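Local atomic coordinates of cytochrome P450 268A2 Cyp268A2 (Mycobacterium marinum, PDB entry 6BLD), a protein that belongs to the cytochrome P450 family of haem-thiolate proteins and holds a protoporphyrin IX iron centre within a largely helical fold. Residues A120-P123 with R124-R127; A158-L161 with P162-L166. One frame throughout, in Å; residues are numbered along the deposited sequence.

Contact 1 (A120-P123 with R124-R127); sequences AFTP and RQVR
The guanidinium of R124 turns one face to T122, whose OG1 stands over it near the outer edge, 3.8 Å from R124 NH2. R127 brings its guanidinium back to the same first turn: R124 CA lies over one face, and P123 O approaches obliquely, 3.3 Å from R127 NH1 but at too poor an angle for a hydrogen bond. T122 is the N-cap of the helix. Its OG1, set between the backbone N and the carbonyl carbon (chi1 62°), accepts from Q125 N at 3.3 Å with an N-H...O angle of 158°, giving a first-turn amide a side-chain acceptor; it also has a weak hydrogen bond with A119 O. Q125 runs beside T122 in the same direction, its CG 3.3 Å from T122 OG1. The regular helix bonds then take over: V126 N donates to T122 O (2.9 Å) and R127 N to P123 O (3.0 Å). V126 also lays CG2 against T122 O, at 3.4 Å. P123 opens helix 123-147, and the loop before it comes from helix 109-117. F121 belongs to the haem pocket and touches the haem. P123 and V126 rest on H376 of helix 375-392, V126 also on A380, while A120 and F121 meet L231 of helix 231-237.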
# COMPACT_ATOMS: atom_id res chain seq x y z
N ALA A 120 -4.33 16.91 8.16
CA ALA A 120 -2.91 16.69 8.44
C ALA A 120 -2.12 16.19 7.24
O ALA A 120 -0.90 16.03 7.35
CB ALA A 120 -2.76 15.71 9.61
N PHE A 121 -2.77 15.95 6.10
CA PHE A 121 -2.11 15.37 4.94
C PHE A 121 -2.00 16.33 3.76
O PHE A 121 -1.46 15.94 2.72
CB PHE A 121 -2.85 14.10 4.49
CG PHE A 121 -2.74 12.97 5.47
CD1 PHE A 121 -1.61 12.17 5.51
CD2 PHE A 121 -3.78 12.70 6.35
CE1 PHE A 121 -1.51 11.13 6.40
CE2 PHE A 121 -3.69 11.66 7.24
CZ PHE A 121 -2.55 10.87 7.27
N THR A 122 -2.50 17.55 3.89
CA THR A 122 -2.44 18.50 2.80
C THR A 122 -0.98 18.83 2.47
O THR A 122 -0.10 18.69 3.32
CB THR A 122 -3.20 19.78 3.15
OG1 THR A 122 -2.59 20.39 4.30
CG2 THR A 122 -4.65 19.46 3.47
N PRO A 123 -0.70 19.25 1.23
CA PRO A 123 0.68 19.65 0.90
C PRO A 123 1.24 20.72 1.82
O PRO A 123 2.44 20.71 2.13
CB PRO A 123 0.56 20.15 -0.55
CG PRO A 123 -0.62 19.42 -1.10
CD PRO A 123 -1.58 19.26 0.05
N ARG A 124 0.40 21.66 2.28
CA ARG A 124 0.86 22.68 3.21
C ARG A 124 1.31 22.06 4.53
O ARG A 124 2.38 22.41 5.05
CB ARG A 124 -0.26 23.70 3.46
CG ARG A 124 -0.49 24.68 2.32
CD ARG A 124 -1.80 25.44 2.50
NE ARG A 124 -2.96 24.55 2.46
CZ ARG A 124 -3.69 24.22 3.53
NH1 ARG A 124 -3.37 24.70 4.72
NH2 ARG A 124 -4.73 23.40 3.40
N GLN A 125 0.52 21.14 5.07
CA GLN A 125 0.86 20.53 6.36
C GLN A 125 2.04 19.58 6.24
O GLN A 125 2.82 19.45 7.19
CB GLN A 125 -0.36 19.81 6.93
CG GLN A 125 -1.46 20.75 7.42
CD GLN A 125 -0.99 21.69 8.51
OE1 GLN A 125 -1.32 22.87 8.52
NE2 GLN A 125 -0.21 21.16 9.45
N VAL A 126 2.18 18.90 5.10
CA VAL A 126 3.35 18.06 4.89
C VAL A 126 4.62 18.91 4.83
O VAL A 126 5.67 18.51 5.34
CB VAL A 126 3.17 17.20 3.62
CG1 VAL A 126 4.48 16.54 3.22
CG2 VAL A 126 2.09 16.15 3.84
N ARG A 127 4.53 20.09 4.22
CA ARG A 127 5.67 21.00 4.19
C ARG A 127 6.02 21.49 5.59
O ARG A 127 7.20 21.76 5.87
CB ARG A 127 5.38 22.19 3.27
CG ARG A 127 5.37 21.85 1.79
CD ARG A 127 5.59 23.09 0.93
NE ARG A 127 4.67 24.17 1.28
CZ ARG A 127 3.41 24.24 0.87
NH1 ARG A 127 2.90 23.29 0.09
NH2 ARG A 127 2.65 25.27 1.23

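Contact 2 (A158-L161 with P162-L166); sequences AKEL and PIRTL
R164 sets CG anti to its carbonyl carbon (chi1 -74°) and runs extended from CG to NE, while E160 bends at chi2, and the two side chains meet one turn apart on the helix. E160 OE1 approaches the guanidinium at its edge, in plane, 3.6 Å from R164 NE, a long salt bridge; the carboxylate and guanidinium planes are 68° apart. In T165, OG1 is anti to the carbonyl carbon and beside the backbone N (chi1 -49°), which points the hydroxyl back along the helix to L161 O. It donates there at 2.7 Å, from above the carbonyl plane, while T165 N donates to the same oxygen at 2.9 Å from the opposite face. I163 puts CG2 3.2 Å from both K159 O and E160 O. P162, near the start of helix 160-170, stands four residues after A158, where a helix would supply an N-H; proline has none, and its CD takes that place, 3.2 Å from A158 O, leaving this buried oxygen without a partner in the model. L161 and T165 face helix 375-392, and I163 packs on N262 of helix 247-278. The ion pair is one piece of a wider charge cluster: R164 NH2 has a weak, long contact with E143, K159 bridges E155 and E178, and E160 OE2 lies close to E178. That crowding of carboxylates would tend to raise their proton affinity, which K159 and R164 probably offset. L161 O takes both T165 donors, so the buried hydroxyl finds its partner inside its own helix and its rotation is fixed.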
# COMPACT_ATOMS: atom_id res chain seq x y z
N ALA A 158 14.55 0.72 5.59
CA ALA A 158 13.28 0.79 4.87
C ALA A 158 12.10 0.90 5.82
O ALA A 158 11.13 1.61 5.53
CB ALA A 158 13.12 -0.42 3.96
N LYS A 159 12.15 0.21 6.96
CA LYS A 159 11.05 0.23 7.91
C LYS A 159 11.14 1.37 8.91
O LYS A 159 10.16 1.64 9.61
CB LYS A 159 10.99 -1.10 8.67
CG LYS A 159 12.09 -1.28 9.69
CD LYS A 159 11.66 -2.17 10.84
CE LYS A 159 12.62 -2.06 12.01
NZ LYS A 159 12.36 -3.08 13.07
N GLU A 160 12.28 2.07 8.99
CA GLU A 160 12.50 3.02 10.07
C GLU A 160 11.82 4.36 9.80
O GLU A 160 11.15 4.91 10.68
CB GLU A 160 14.00 3.22 10.30
CG GLU A 160 14.59 2.28 11.33
CD GLU A 160 13.70 2.13 12.56
OE1 GLU A 160 13.38 3.16 13.20
OE2 GLU A 160 13.32 0.99 12.88
N LEU A 161 11.99 4.91 8.59
CA LEU A 161 11.42 6.22 8.30
C LEU A 161 9.90 6.22 8.31
O LEU A 161 9.30 7.17 8.85
CB LEU A 161 11.94 6.74 6.95
CG LEU A 161 11.51 8.19 6.65
CD1 LEU A 161 11.99 9.12 7.76
CD2 LEU A 161 12.03 8.65 5.30
N PRO A 162 9.22 5.22 7.74
CA PRO A 162 7.75 5.22 7.82
C PRO A 162 7.21 5.22 9.24
O PRO A 162 6.28 5.97 9.54
CB PRO A 162 7.35 3.95 7.05
CG PRO A 162 8.45 3.76 6.09
CD PRO A 162 9.69 4.16 6.82
N ILE A 163 7.77 4.40 10.13
CA ILE A 163 7.22 4.31 11.48
C ILE A 163 7.54 5.57 12.28
O ILE A 163 6.72 6.04 13.08
CB ILE A 163 7.71 3.04 12.20
CG1 ILE A 163 7.02 2.89 13.56
CG2 ILE A 163 9.22 3.04 12.36
CD1 ILE A 163 5.51 2.74 13.47
N ARG A 164 8.72 6.15 12.06
CA ARG A 164 9.05 7.40 12.74
C ARG A 164 8.15 8.54 12.28
O ARG A 164 7.65 9.31 13.10
CB ARG A 164 10.52 7.75 12.50
CG ARG A 164 11.49 6.89 13.28
CD ARG A 164 12.81 7.61 13.50
NE ARG A 164 13.90 6.69 13.79
CZ ARG A 164 15.15 7.07 14.05
NH1 ARG A 164 15.46 8.36 14.04
NH2 ARG A 164 16.08 6.16 14.31
N THR A 165 7.92 8.64 10.96
CA THR A 165 7.03 9.66 10.44
C THR A 165 5.59 9.42 10.90
O THR A 165 4.89 10.37 11.27
CB THR A 165 7.10 9.69 8.91
OG1 THR A 165 8.47 9.74 8.50
CG2 THR A 165 6.36 10.90 8.37
N LEU A 166 5.15 8.16 10.88
CA LEU A 166 3.80 7.84 11.33
C LEU A 166 3.63 8.15 12.81
O LEU A 166 2.69 8.85 13.21
CB LEU A 166 3.50 6.37 11.05
CG LEU A 166 2.11 5.80 11.36
CD1 LEU A 166 1.85 5.75 12.86
CD2 LEU A 166 1.03 6.61 10.65

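Contact 1 and contact 2 both lie at or near the start of a helix, following one another along the chain with their centres about 17 Å apart and their nearest atoms about 7 Å apart, without touching. Helix 375-392 is a shared neighbour of the two. Helix 123-147, which contact 1 begins, also reaches contact 2 farther along, where I133, N136 and I140 meet its side chains. Both lie near the haem: the side chain of F121, a residue of the haem pocket, is about 4 Å from it, and that of P162 about 6 Å. The bound (3E,5E)-6,10-dimethylundeca-3,5,9-trien-2-one is farther, about 11 Å from the side chain of F121 and about 12 Å from that of P162.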